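Local coordinates for putative dehydratase (Mesorhizobium loti, PDB 2POZ), which is of unknown function but, as a member of the mandelate racemase/muconate lactonizing enzyme group of the enolase superfamily, may act as a lyase, perhaps a dehydratase, at residues V8-L13 with Y378-C383; A34-I39 with S312-A317; K53-R58 with A91-I96; P306-S311 with M329-Y334; Y343-E348 with V369-N374. One frame throughout, in Å; residues are numbered along the deposited sequence.

Interaction 1: V8-L13 with Y378-C383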
# COMPACT_ATOMS: atom_id res chain seq x y z
N VAL A 8 -7.10 21.54 45.42
CA VAL A 8 -6.06 21.51 44.40
C VAL A 8 -5.49 22.91 44.24
O VAL A 8 -6.23 23.86 43.97
CB VAL A 8 -6.62 21.06 43.01
CG1 VAL A 8 -5.50 21.07 41.98
CG2 VAL A 8 -7.24 19.66 43.11
N ASN A 9 -4.18 23.04 44.41
CA ASN A 9 -3.51 24.33 44.25
C ASN A 9 -2.69 24.31 42.97
O ASN A 9 -2.03 23.32 42.66
CB ASN A 9 -2.58 24.61 45.45
CG ASN A 9 -3.34 25.05 46.70
OD1 ASN A 9 -2.83 24.93 47.81
ND2 ASN A 9 -4.55 25.56 46.52
N ILE A 10 -2.73 25.42 42.24
CA ILE A 10 -2.01 25.56 40.99
C ILE A 10 -0.99 26.68 41.12
O ILE A 10 -1.34 27.80 41.49
CB ILE A 10 -2.97 25.87 39.84
CG1 ILE A 10 -4.02 24.76 39.75
CG2 ILE A 10 -2.20 25.98 38.53
CD1 ILE A 10 -5.30 25.19 39.10
N TYR A 11 0.26 26.37 40.79
CA TYR A 11 1.36 27.32 40.90
C TYR A 11 1.97 27.61 39.53
O TYR A 11 2.25 26.68 38.78
CB TYR A 11 2.43 26.74 41.83
CG TYR A 11 1.91 26.32 43.19
CD1 TYR A 11 1.95 27.19 44.28
CD2 TYR A 11 1.33 25.06 43.37
CE1 TYR A 11 1.43 26.82 45.52
CE2 TYR A 11 0.81 24.67 44.62
CZ TYR A 11 0.86 25.56 45.69
OH TYR A 11 0.35 25.20 46.91
N LEU A 12 2.15 28.89 39.22
CA LEU A 12 2.76 29.30 37.97
C LEU A 12 4.04 30.03 38.38
O LEU A 12 4.03 31.21 38.68
CB LEU A 12 1.83 30.24 37.19
CG LEU A 12 2.35 30.85 35.89
CD1 LEU A 12 2.92 29.78 34.97
CD2 LEU A 12 1.22 31.60 35.21
N LEU A 13 5.15 29.30 38.39
CA LEU A 13 6.42 29.86 38.81
C LEU A 13 7.16 30.72 37.80
O LEU A 13 6.92 30.66 36.59
CB LEU A 13 7.38 28.76 39.25
CG LEU A 13 7.27 28.13 40.64
CD1 LEU A 13 5.95 27.42 40.80
CD2 LEU A 13 8.42 27.15 40.82
N TYR A 378 3.97 31.83 44.31
CA TYR A 378 3.53 31.67 42.93
C TYR A 378 2.15 31.01 42.77
O TYR A 378 1.74 30.65 41.66
CB TYR A 378 4.61 30.90 42.17
CG TYR A 378 5.92 31.65 42.16
CD1 TYR A 378 6.09 32.81 41.39
CD2 TYR A 378 6.98 31.26 42.98
CE1 TYR A 378 7.27 33.56 41.44
CE2 TYR A 378 8.16 32.00 43.04
CZ TYR A 378 8.30 33.14 42.27
OH TYR A 378 9.47 33.87 42.35
N LEU A 379 1.44 30.87 43.89
CA LEU A 379 0.10 30.30 43.87
C LEU A 379 -0.69 31.10 42.84
O LEU A 379 -0.76 32.32 42.93
CB LEU A 379 -0.56 30.45 45.25
CG LEU A 379 -1.95 29.85 45.44
CD1 LEU A 379 -1.91 28.33 45.20
CD2 LEU A 379 -2.45 30.16 46.85
N TRP A 380 -1.28 30.41 41.87
CA TRP A 380 -2.02 31.06 40.80
C TRP A 380 -3.53 30.84 40.93
O TRP A 380 -4.34 31.66 40.49
CB TRP A 380 -1.53 30.53 39.46
CG TRP A 380 -2.05 31.25 38.25
CD1 TRP A 380 -1.57 32.42 37.72
CD2 TRP A 380 -3.11 30.82 37.39
NE1 TRP A 380 -2.26 32.74 36.57
CE2 TRP A 380 -3.21 31.77 36.35
CE3 TRP A 380 -3.98 29.72 37.39
CZ2 TRP A 380 -4.16 31.66 35.32
CZ3 TRP A 380 -4.91 29.60 36.37
CH2 TRP A 380 -4.99 30.57 35.35
N ALA A 381 -3.92 29.71 41.51
CA ALA A 381 -5.33 29.41 41.69
C ALA A 381 -5.50 28.31 42.72
O ALA A 381 -4.62 27.46 42.87
CB ALA A 381 -5.98 29.00 40.36
N SER A 382 -6.63 28.34 43.42
CA SER A 382 -6.96 27.35 44.44
C SER A 382 -8.38 26.86 44.20
O SER A 382 -9.27 27.67 43.96
CB SER A 382 -6.88 27.97 45.84
OG SER A 382 -5.54 28.27 46.19
N CYS A 383 -8.58 25.55 44.27
CA CYS A 383 -9.91 24.98 44.06
C CYS A 383 -10.25 24.09 45.25
O CYS A 383 -9.52 23.15 45.56
CB CYS A 383 -9.92 24.13 42.78
SG CYS A 383 -9.07 24.87 41.37

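Interaction 2: A34-I39 with S312-A317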
# COMPACT_ATOMS: atom_id res chain seq x y z
N ALA A 34 1.92 15.84 44.40
CA ALA A 34 2.46 16.92 43.57
C ALA A 34 2.67 16.47 42.12
O ALA A 34 3.03 15.33 41.86
CB ALA A 34 3.77 17.42 44.15
N GLY A 35 2.43 17.39 41.18
CA GLY A 35 2.60 17.09 39.77
C GLY A 35 3.06 18.32 39.00
O GLY A 35 2.94 19.44 39.50
N GLU A 36 3.60 18.11 37.80
CA GLU A 36 4.07 19.22 36.97
C GLU A 36 3.66 19.08 35.51
O GLU A 36 3.77 18.00 34.92
CB GLU A 36 5.60 19.34 37.07
CG GLU A 36 6.18 20.58 36.38
CD GLU A 36 7.66 20.81 36.72
OE1 GLU A 36 8.13 20.30 37.75
OE2 GLU A 36 8.35 21.52 35.95
N ALA A 37 3.18 20.17 34.92
CA ALA A 37 2.78 20.17 33.53
C ALA A 37 4.02 20.55 32.73
O ALA A 37 4.72 21.51 33.07
CB ALA A 37 1.66 21.19 33.31
N GLY A 38 4.31 19.80 31.67
CA GLY A 38 5.51 20.06 30.88
C GLY A 38 5.52 21.32 30.02
O GLY A 38 6.13 21.32 28.95
N ILE A 39 4.85 22.38 30.46
CA ILE A 39 4.84 23.62 29.68
C ILE A 39 5.64 24.71 30.41
O ILE A 39 5.16 25.81 30.64
CB ILE A 39 3.40 24.12 29.45
CG1 ILE A 39 2.50 22.96 28.99
CG2 ILE A 39 3.40 25.23 28.40
CD1 ILE A 39 2.81 22.40 27.60
N SER A 312 12.73 20.71 39.50
CA SER A 312 13.23 19.46 40.08
C SER A 312 12.11 18.43 40.24
O SER A 312 12.37 17.22 40.25
CB SER A 312 13.83 19.73 41.47
OG SER A 312 14.94 20.60 41.39
N LEU A 313 10.87 18.89 40.37
CA LEU A 313 9.75 17.97 40.53
C LEU A 313 9.57 17.06 39.31
O LEU A 313 9.64 15.84 39.44
CB LEU A 313 8.44 18.74 40.80
CG LEU A 313 7.17 17.88 40.91
CD1 LEU A 313 7.36 16.80 41.97
CD2 LEU A 313 5.97 18.76 41.27
N ILE A 314 9.36 17.63 38.13
CA ILE A 314 9.17 16.78 36.96
C ILE A 314 10.39 15.92 36.65
O ILE A 314 10.25 14.83 36.11
CB ILE A 314 8.77 17.60 35.70
CG1 ILE A 314 8.30 16.63 34.61
CG2 ILE A 314 9.95 18.42 35.20
CD1 ILE A 314 7.36 17.27 33.60
N GLU A 315 11.58 16.39 37.01
CA GLU A 315 12.79 15.60 36.78
C GLU A 315 12.76 14.37 37.68
O GLU A 315 13.07 13.26 37.25
CB GLU A 315 14.05 16.42 37.09
CG GLU A 315 14.29 17.59 36.15
CD GLU A 315 15.55 18.36 36.51
OE1 GLU A 315 16.61 17.72 36.66
OE2 GLU A 315 15.48 19.61 36.62
N THR A 316 12.39 14.57 38.94
CA THR A 316 12.33 13.47 39.90
C THR A 316 11.23 12.49 39.51
O THR A 316 11.41 11.27 39.60
CB THR A 316 12.09 14.00 41.32
OG1 THR A 316 13.17 14.87 41.68
CG2 THR A 316 12.02 12.85 42.32
N ALA A 317 10.09 13.02 39.08
CA ALA A 317 8.97 12.17 38.67
C ALA A 317 9.39 11.31 37.47
O ALA A 317 9.02 10.14 37.37
CB ALA A 317 7.78 13.03 38.30

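Interaction 3: K53-R58 with A91-I96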
# COMPACT_ATOMS: atom_id res chain seq x y z
N LYS A 53 -6.65 24.36 36.33
CA LYS A 53 -7.74 24.96 37.10
C LYS A 53 -9.11 24.45 36.63
O LYS A 53 -9.92 24.00 37.44
CB LYS A 53 -7.70 26.49 36.97
CG LYS A 53 -8.78 27.22 37.76
CD LYS A 53 -8.64 28.73 37.57
CE LYS A 53 -9.62 29.50 38.45
NZ LYS A 53 -11.04 29.23 38.09
N ASP A 54 -9.35 24.51 35.32
CA ASP A 54 -10.63 24.06 34.76
C ASP A 54 -10.85 22.58 35.00
O ASP A 54 -11.95 22.16 35.37
CB ASP A 54 -10.70 24.35 33.25
CG ASP A 54 -10.72 25.84 32.93
OD1 ASP A 54 -11.08 26.64 33.81
OD2 ASP A 54 -10.38 26.21 31.78
N LEU A 55 -9.81 21.78 34.79
CA LEU A 55 -9.90 20.33 35.00
C LEU A 55 -10.18 20.02 36.47
O LEU A 55 -11.05 19.20 36.79
CB LEU A 55 -8.59 19.64 34.58
CG LEU A 55 -8.31 19.45 33.08
CD1 LEU A 55 -6.88 18.96 32.89
CD2 LEU A 55 -9.32 18.46 32.48
N SER A 56 -9.46 20.69 37.36
CA SER A 56 -9.64 20.45 38.79
C SER A 56 -11.03 20.79 39.28
O SER A 56 -11.64 20.00 40.01
CB SER A 56 -8.61 21.25 39.59
OG SER A 56 -7.29 20.82 39.30
N GLU A 57 -11.55 21.95 38.89
CA GLU A 57 -12.87 22.39 39.33
C GLU A 57 -13.97 21.51 38.78
O GLU A 57 -15.00 21.30 39.43
CB GLU A 57 -13.10 23.85 38.92
CG GLU A 57 -11.99 24.79 39.39
CD GLU A 57 -12.32 26.26 39.19
OE1 GLU A 57 -12.85 26.62 38.12
OE2 GLU A 57 -12.03 27.06 40.10
N ARG A 58 -13.77 20.97 37.58
CA ARG A 58 -14.79 20.13 36.97
C ARG A 58 -14.73 18.65 37.37
O ARG A 58 -15.78 18.01 37.50
CB ARG A 58 -14.70 20.24 35.45
CG ARG A 58 -15.59 19.27 34.68
CD ARG A 58 -17.06 19.67 34.74
NE ARG A 58 -17.90 18.70 34.04
CZ ARG A 58 -18.23 17.50 34.51
NH1 ARG A 58 -17.81 17.10 35.71
NH2 ARG A 58 -18.99 16.68 33.78
N ALA A 91 -1.04 18.31 29.09
CA ALA A 91 -0.06 18.70 30.11
C ALA A 91 -0.84 18.88 31.41
O ALA A 91 -0.35 18.58 32.50
CB ALA A 91 0.64 20.00 29.71
N GLY A 92 -2.08 19.37 31.31
CA GLY A 92 -2.91 19.55 32.49
C GLY A 92 -3.25 18.19 33.07
O GLY A 92 -3.09 17.93 34.27
N ILE A 93 -3.70 17.29 32.21
CA ILE A 93 -4.04 15.95 32.66
C ILE A 93 -2.81 15.25 33.24
O ILE A 93 -2.91 14.59 34.26
CB ILE A 93 -4.64 15.12 31.50
CG1 ILE A 93 -6.02 15.69 31.15
CG2 ILE A 93 -4.73 13.63 31.91
CD1 ILE A 93 -6.70 15.05 29.94
N SER A 94 -1.66 15.42 32.60
CA SER A 94 -0.42 14.78 33.06
C SER A 94 -0.04 15.23 34.46
O SER A 94 0.34 14.41 35.30
CB SER A 94 0.75 15.11 32.11
OG SER A 94 0.53 14.65 30.79
N ALA A 95 -0.11 16.53 34.71
CA ALA A 95 0.26 17.07 36.00
C ALA A 95 -0.60 16.45 37.10
O ALA A 95 -0.10 16.02 38.13
CB ALA A 95 0.12 18.60 35.99
N ILE A 96 -1.90 16.40 36.85
CA ILE A 96 -2.85 15.84 37.79
C ILE A 96 -2.58 14.35 38.02
O ILE A 96 -2.55 13.89 39.16
CB ILE A 96 -4.30 16.04 37.28
CG1 ILE A 96 -4.68 17.51 37.44
CG2 ILE A 96 -5.27 15.13 38.05
CD1 ILE A 96 -5.94 17.91 36.73

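Interaction 4: P306-S311 with M329-Y334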
# COMPACT_ATOMS: atom_id res chain seq x y z
N PRO A 306 13.34 9.84 27.49
CA PRO A 306 12.33 10.78 28.00
C PRO A 306 12.79 12.23 27.97
O PRO A 306 13.89 12.55 28.38
CB PRO A 306 12.08 10.30 29.42
CG PRO A 306 12.43 8.84 29.36
CD PRO A 306 13.69 8.86 28.53
N HIS A 307 11.92 13.10 27.47
CA HIS A 307 12.25 14.51 27.44
C HIS A 307 11.80 15.10 28.77
O HIS A 307 10.71 14.80 29.26
CB HIS A 307 11.53 15.22 26.30
CG HIS A 307 11.70 16.70 26.32
ND1 HIS A 307 10.73 17.56 26.79
CD2 HIS A 307 12.76 17.48 25.99
CE1 HIS A 307 11.17 18.80 26.74
NE2 HIS A 307 12.40 18.78 26.26
N VAL A 308 12.66 15.92 29.35
CA VAL A 308 12.33 16.56 30.62
C VAL A 308 13.00 17.92 30.73
O VAL A 308 14.22 18.03 30.61
CB VAL A 308 12.77 15.70 31.82
CG1 VAL A 308 11.98 14.42 31.86
CG2 VAL A 308 14.23 15.37 31.72
N CYS A 309 12.19 18.94 30.94
CA CYS A 309 12.69 20.30 31.11
C CYS A 309 11.69 21.13 31.91
O CYS A 309 10.75 21.71 31.36
CB CYS A 309 12.94 20.98 29.76
SG CYS A 309 13.66 22.63 29.93
N GLY A 310 11.90 21.17 33.22
CA GLY A 310 11.03 21.92 34.10
C GLY A 310 11.74 22.10 35.43
O GLY A 310 12.94 22.37 35.46
N SER A 311 11.02 21.96 36.53
CA SER A 311 11.63 22.10 37.84
C SER A 311 12.14 20.74 38.31
O SER A 311 12.00 19.73 37.61
CB SER A 311 10.60 22.63 38.84
OG SER A 311 9.68 21.61 39.18
N MSE A 329 16.76 4.35 27.36
CA MSE A 329 18.02 4.64 26.69
C MSE A 329 18.92 5.57 27.51
O MSE A 329 20.01 5.19 27.94
CB MSE A 329 17.77 5.27 25.32
CG MSE A 329 19.06 5.64 24.59
SE MSE A 329 18.73 6.69 22.99
CE MSE A 329 20.56 7.27 22.64
N ILE A 330 18.47 6.80 27.71
CA ILE A 330 19.27 7.79 28.42
C ILE A 330 18.36 8.91 28.97
O ILE A 330 17.26 9.12 28.46
CB ILE A 330 20.32 8.38 27.44
CG1 ILE A 330 21.37 9.21 28.17
CG2 ILE A 330 19.62 9.20 26.37
CD1 ILE A 330 22.55 9.59 27.27
N HIS A 331 18.83 9.60 30.01
CA HIS A 331 18.08 10.67 30.66
C HIS A 331 18.55 12.05 30.14
O HIS A 331 19.69 12.19 29.72
CB HIS A 331 18.32 10.57 32.18
CG HIS A 331 17.64 11.64 32.99
ND1 HIS A 331 16.37 11.49 33.51
CD2 HIS A 331 18.08 12.85 33.41
CE1 HIS A 331 16.06 12.55 34.22
NE2 HIS A 331 17.08 13.40 34.18
N GLU A 332 17.67 13.05 30.19
CA GLU A 332 18.01 14.41 29.74
C GLU A 332 18.07 15.41 30.90
O GLU A 332 17.15 15.47 31.72
CB GLU A 332 16.98 14.91 28.71
CG GLU A 332 17.20 16.37 28.28
CD GLU A 332 16.19 16.85 27.25
OE1 GLU A 332 15.00 16.50 27.39
OE2 GLU A 332 16.59 17.59 26.32
N HIS A 333 19.14 16.20 30.96
CA HIS A 333 19.29 17.19 32.03
C HIS A 333 19.80 18.54 31.51
O HIS A 333 20.58 18.59 30.55
CB HIS A 333 20.24 16.63 33.09
CG HIS A 333 20.32 17.46 34.33
ND1 HIS A 333 19.22 17.82 35.07
CD2 HIS A 333 21.39 17.99 34.98
CE1 HIS A 333 19.59 18.53 36.11
NE2 HIS A 333 20.91 18.65 36.08
N TYR A 334 19.34 19.63 32.13
CA TYR A 334 19.74 20.99 31.77
C TYR A 334 20.40 21.60 33.02
O TYR A 334 19.82 22.48 33.67
CB TYR A 334 18.52 21.85 31.41
CG TYR A 334 17.75 21.44 30.18
CD1 TYR A 334 17.74 22.24 29.04
CD2 TYR A 334 16.99 20.26 30.16
CE1 TYR A 334 16.99 21.89 27.91
CE2 TYR A 334 16.24 19.90 29.04
CZ TYR A 334 16.24 20.72 27.92
OH TYR A 334 15.48 20.37 26.82
O HOH W 1 16.33 11.49 27.47
O HOH W 2 15.03 12.02 30.91
O HOH W 3 15.95 18.10 32.65

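Interaction 5: Y343-E348 with V369-N374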
# COMPACT_ATOMS: atom_id res chain seq x y z
N TYR A 343 16.28 31.36 39.98
CA TYR A 343 15.94 29.94 39.90
C TYR A 343 15.26 29.57 41.22
O TYR A 343 15.72 29.97 42.30
CB TYR A 343 17.19 29.07 39.74
CG TYR A 343 16.93 27.60 40.03
CD1 TYR A 343 16.19 26.81 39.15
CD2 TYR A 343 17.41 27.02 41.21
CE1 TYR A 343 15.93 25.46 39.45
CE2 TYR A 343 17.15 25.68 41.51
CZ TYR A 343 16.41 24.91 40.63
OH TYR A 343 16.15 23.59 40.92
N VAL A 344 14.17 28.81 41.14
CA VAL A 344 13.45 28.39 42.33
C VAL A 344 13.51 26.89 42.55
O VAL A 344 13.00 26.11 41.74
CB VAL A 344 11.95 28.80 42.24
CG1 VAL A 344 11.19 28.26 43.45
CG2 VAL A 344 11.84 30.31 42.16
N GLU A 345 14.13 26.48 43.65
CA GLU A 345 14.21 25.07 43.99
C GLU A 345 12.88 24.68 44.63
O GLU A 345 12.52 25.18 45.69
CB GLU A 345 15.35 24.82 44.99
CG GLU A 345 15.50 23.35 45.37
CD GLU A 345 15.61 22.45 44.15
OE1 GLU A 345 16.61 22.57 43.42
OE2 GLU A 345 14.69 21.63 43.93
N VAL A 346 12.13 23.80 43.96
CA VAL A 346 10.83 23.38 44.47
C VAL A 346 10.89 22.16 45.39
O VAL A 346 9.92 21.85 46.07
CB VAL A 346 9.85 23.06 43.30
CG1 VAL A 346 9.73 24.26 42.37
CG2 VAL A 346 10.34 21.84 42.54
N LEU A 347 12.02 21.47 45.41
CA LEU A 347 12.13 20.28 46.25
C LEU A 347 13.07 20.44 47.42
O LEU A 347 14.09 21.11 47.33
CB LEU A 347 12.58 19.08 45.41
CG LEU A 347 11.65 18.63 44.29
CD1 LEU A 347 12.20 17.35 43.68
CD2 LEU A 347 10.24 18.41 44.83
N GLU A 348 12.72 19.79 48.52
CA GLU A 348 13.54 19.84 49.71
C GLU A 348 14.75 18.94 49.46
O GLU A 348 15.86 19.20 49.92
CB GLU A 348 12.76 19.32 50.92
CG GLU A 348 13.38 19.69 52.24
CD GLU A 348 13.30 21.18 52.50
OE1 GLU A 348 12.17 21.69 52.67
OE2 GLU A 348 14.37 21.83 52.53
N VAL A 369 9.64 15.98 47.91
CA VAL A 369 8.97 16.77 48.94
C VAL A 369 9.07 18.25 48.56
O VAL A 369 10.17 18.79 48.44
CB VAL A 369 9.62 16.56 50.33
CG1 VAL A 369 8.81 17.27 51.40
CG2 VAL A 369 9.73 15.07 50.64
N LEU A 370 7.92 18.88 48.36
CA LEU A 370 7.88 20.29 47.99
C LEU A 370 8.29 21.21 49.13
O LEU A 370 8.12 20.88 50.31
CB LEU A 370 6.47 20.67 47.54
CG LEU A 370 5.88 20.05 46.27
CD1 LEU A 370 4.41 20.41 46.18
CD2 LEU A 370 6.62 20.56 45.04
N ILE A 371 8.85 22.36 48.78
CA ILE A 371 9.23 23.36 49.77
C ILE A 371 8.14 24.40 49.57
O ILE A 371 8.24 25.28 48.72
CB ILE A 371 10.60 23.99 49.46
CG1 ILE A 371 11.68 22.90 49.42
CG2 ILE A 371 10.95 25.02 50.54
CD1 ILE A 371 13.09 23.42 49.16
N LYS A 372 7.07 24.27 50.35
CA LYS A 372 5.93 25.16 50.25
C LYS A 372 6.29 26.64 50.28
O LYS A 372 5.71 27.44 49.55
CB LYS A 372 4.90 24.84 51.33
CG LYS A 372 4.33 23.42 51.24
CD LYS A 372 3.64 23.15 49.90
CE LYS A 372 2.24 23.76 49.81
NZ LYS A 372 2.26 25.25 49.92
N ARG A 373 7.25 27.02 51.13
CA ARG A 373 7.64 28.43 51.20
C ARG A 373 8.15 28.96 49.87
O ARG A 373 7.98 30.14 49.56
CB ARG A 373 8.71 28.65 52.27
CG ARG A 373 9.30 30.06 52.22
CD ARG A 373 10.43 30.28 53.21
NE ARG A 373 11.10 31.56 52.98
CZ ARG A 373 12.02 32.08 53.78
NH1 ARG A 373 12.39 31.43 54.87
NH2 ARG A 373 12.58 33.25 53.49
N ASN A 374 8.77 28.09 49.07
CA ASN A 374 9.31 28.53 47.79
C ASN A 374 8.30 28.65 46.65
O ASN A 374 8.49 29.45 45.74
CB ASN A 374 10.45 27.60 47.36
CG ASN A 374 11.71 27.83 48.17
OD1 ASN A 374 11.75 28.73 49.02
ND2 ASN A 374 12.75 27.04 47.92

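Interaction 1: V8-L13 with Y378-C383
V8 and C383 open the backbone pairing of these two antiparallel strands, each N-H meeting the carbonyl oxygen of the other at 2.9 Å from N to O. Two residues on, I10 N gives to A381 O (2.9 Å), and near the far end L12 N gives to Y378 O (3.0 Å). The exception lies at I10 O, which takes two donors: W380 N in its carbonyl plane, at a short 2.6 Å, and A381 N at 3.2 Å. W380 and A381 thus both face I10, which is a classic beta bulge, and the register slips by one residue before Y11 meets L379. Through this pairing the C-terminal strand 379-383 becomes an outer member, within the chain, of the antiparallel sheet of the N-terminal domain, lying against strand 5-12.

Among the apolar contacts, the methyl CD1 of L379 sits over one face of the Y11 ring, 4.1 Å from its centroid and 29° off the normal, a CH-pi contact. In L379, chi1 (-177°) sets CG anti to the backbone N, and from there CD1 lies over the ring. An alanine at Y11 would probably leave that methyl without its aromatic support and E24 without the weak hydrogen bond it shares with the phenol. On the other face of the sheet, I10 CD1 touches A381 CB, while K53 and I52 of helix 45-59 lie against I10. L12 and W380 run side by side in the same direction, CD2 of L12 being 3.8 Å from CD1 of W380; the indole also packs on W380 of a second subunit.

Interaction 2: A34-I39 with S312-A317
I314 lies over one face of the E36 carboxylate, its CB 3.5 Å from E36 CD and its CG2 branch 3.6 Å from E36 OE2. From the same side, the backbone N-H of I314 reaches E36 OE1 at 3.0 Å from N to O, well above the carboxylate plane (51° out of it) and somewhat bent. OE1 is held a second time by the hydroxyl of S311, and the same hydroxyl also bonds to L313 N, tying the glutamate to the first turn of helix 312-324. CB of L313 comes within 3.4 Å of E36 OE1 as the two side chains slide past each other in opposite directions.

CG of E36 is anti to its backbone N (chi1 -173°), and the extended chain beyond it carries the acid across to the helix at about a right angle to I314. Nearer the start of the strand segment, L313 CD2 rests on the strand itself, 3.6 Å from G35 O and 3.9 Å from A34 CB. Strand 34-37 and the helix run nearly perpendicular (103°).

All touching residues are buried, and the contact joins the N-terminal capping domain to the barrel domain, an interface at which enolase-superfamily enzymes characteristically place their active sites.

Interaction 3: K53-R58 with A91-I96
L55 lays its CD1 methyl over the backbone of helix 87-108, 3.7 Å from both G92 C and I93 N. The contact is a helix-helix crossing within the N-terminal, enolase-type alpha+beta domain, between helix 45-59 and helix 87-108. Over the short segments the axes come to 9.9 Å and cross at -57°, and branched aliphatic side chains meet between them.

The lack of a side chain at G92 leaves room for the leucine methyl: L55 and G92 are the residues whose CA atoms come nearest to each other, at 7.5 Å, and a CB at this position would crowd that methyl. In L55, CG is anti to the carbonyl carbon (chi1 -76°), and chi2 of 171° then stretches CD1 across to the other helix. There the methyl also meets I93 CG1 at 3.8 Å. One turn further along from G92, I96 answers from the second helix: its CD1 reaches CB of L55, again at 3.8 Å. The two residues therefore overlap in both senses, each placing a terminal methyl near the other helix.

No hydrogen bond crosses the contact, and its five touching residues are all buried. M75 of helix 68-78 packs against L55, I93 and I96, so that a third helix closes the group, while V43 of a second subunit also touches L55. At the margin, S56 OG turns back to bond I52 O in its own helix and lies 4.1 Å from the I96 CD1 methyl.

Interaction 4: P306-S311 with M329-Y334
E332 reaches V308 through a fully extended side chain, CG anti to the backbone N (chi1 175°), while C309 carries SG anti to its own N (chi1 -177°) and so sets the sulfur over Y334. The carboxylate of E332 accepts the N-H of V308 at OE1, with V308 N 3.1 Å away, although the position of that oxygen is not entirely secure. Its other oxygen, OE2, forms a salt bridge with K157 and a hydrogen bond with N129.

The sulfur-aromatic contact is cleaner. SG of C309 stands over the middle of the Y334 ring, 3.8 Å from its centroid and 11° off the normal, and CB of C309 touches CE2 of the ring at 3.5 Å. Near the ring plane, V308 O approaches the same CE2 edge, so one residue supplies a face partner and its predecessor an edge partner.

The two backbones run almost in the same direction but too far apart to bond directly, and waters fill the seam. One water bridges P306 O, 2.8 Å away, to I330 O, 2.7 Å away. A second gives to P306 O and takes the N-H of E332, with E332 N 2.9 Å from it.

Segment 306-311 follows strand 303-304, and helix 312-324 leads on to strand 331-333, a beta-alpha-beta unit of the last two barrel strands of the enolase superfamily. H307, hydrogen-bonded to D280, recalls the His-Asp pair of mandelate racemase-like enzymes, and with E332 and K157 it lies at strand ends, consistent with an active-site position.

Interaction 5: Y343-E348 with V369-N374
N374 ND2 donates to E345 O at 2.9 Å in a nearly straight bond (171°), lying in the carbonyl plane while E345 O lies in the plane of the amide. In N374, chi1 (-73°) sets CG beside the backbone N, and chi2 near zero (-3°) fixes the turn of the amide. Two backbone bonds follow. I371 N reaches V346 O at 3.0 Å from above the carbonyl plane, and E348 N meets V369 O at 2.7 Å, nearly in line with the carbonyl bond; between them L347 and L370 form a single bridge.

I371 fits into the bend of the loop. Its CG1 lies 3.4 Å from E348 N, and E348 crosses it at about a right angle with OE1 3.5 Å from the same carbon. V344 and N374 slide past each other, while CD2 of L347 meets CD2 of L370 at 4.2 Å. An alanine at N374 would probably leave E345 O without this donor and the loop less firmly held to the helix.

Further out, E345 fixes the shape of its own loop. Its OE2 takes L347 N through the anti lone pair at 3.1 Å, and its OE1 takes the hydroxyl of Y343 from above the carboxylate plane. S312 of helix 312-324 also bonds to OE2 and so holds the acid directly, while K338 holds its partner Y343.

I371 is the N-cap residue of helix 372-375, and the contact anchors the loop beyond the last barrel strand to the segment that, in this enolase-type fold, carries the C-terminus back toward the N-terminal sheet.

In the fold
Interactions 2, 3 and 4 are buried, whereas interactions 1 and 5 are only partly so. Interaction 4 lies closest to the chain centre and works through waters, a sulfur-aromatic contact and a carboxylate; interaction 3, its centre about 18 Å from the chain's centre, has no hydrogen bond across its two helices and is almost entirely apolar. Interaction 1 relies on backbone strand bonding broken by a bulge and touches interaction 3 where helix 45-59 backs the sheet. Interactions 1 and 2 share that sheet at its two outer strands. Hydrogen bonds run from interaction 4 through interaction 2 to interaction 5. Helix 372-375 then leads from interaction 5 directly into the last strand of interaction 1.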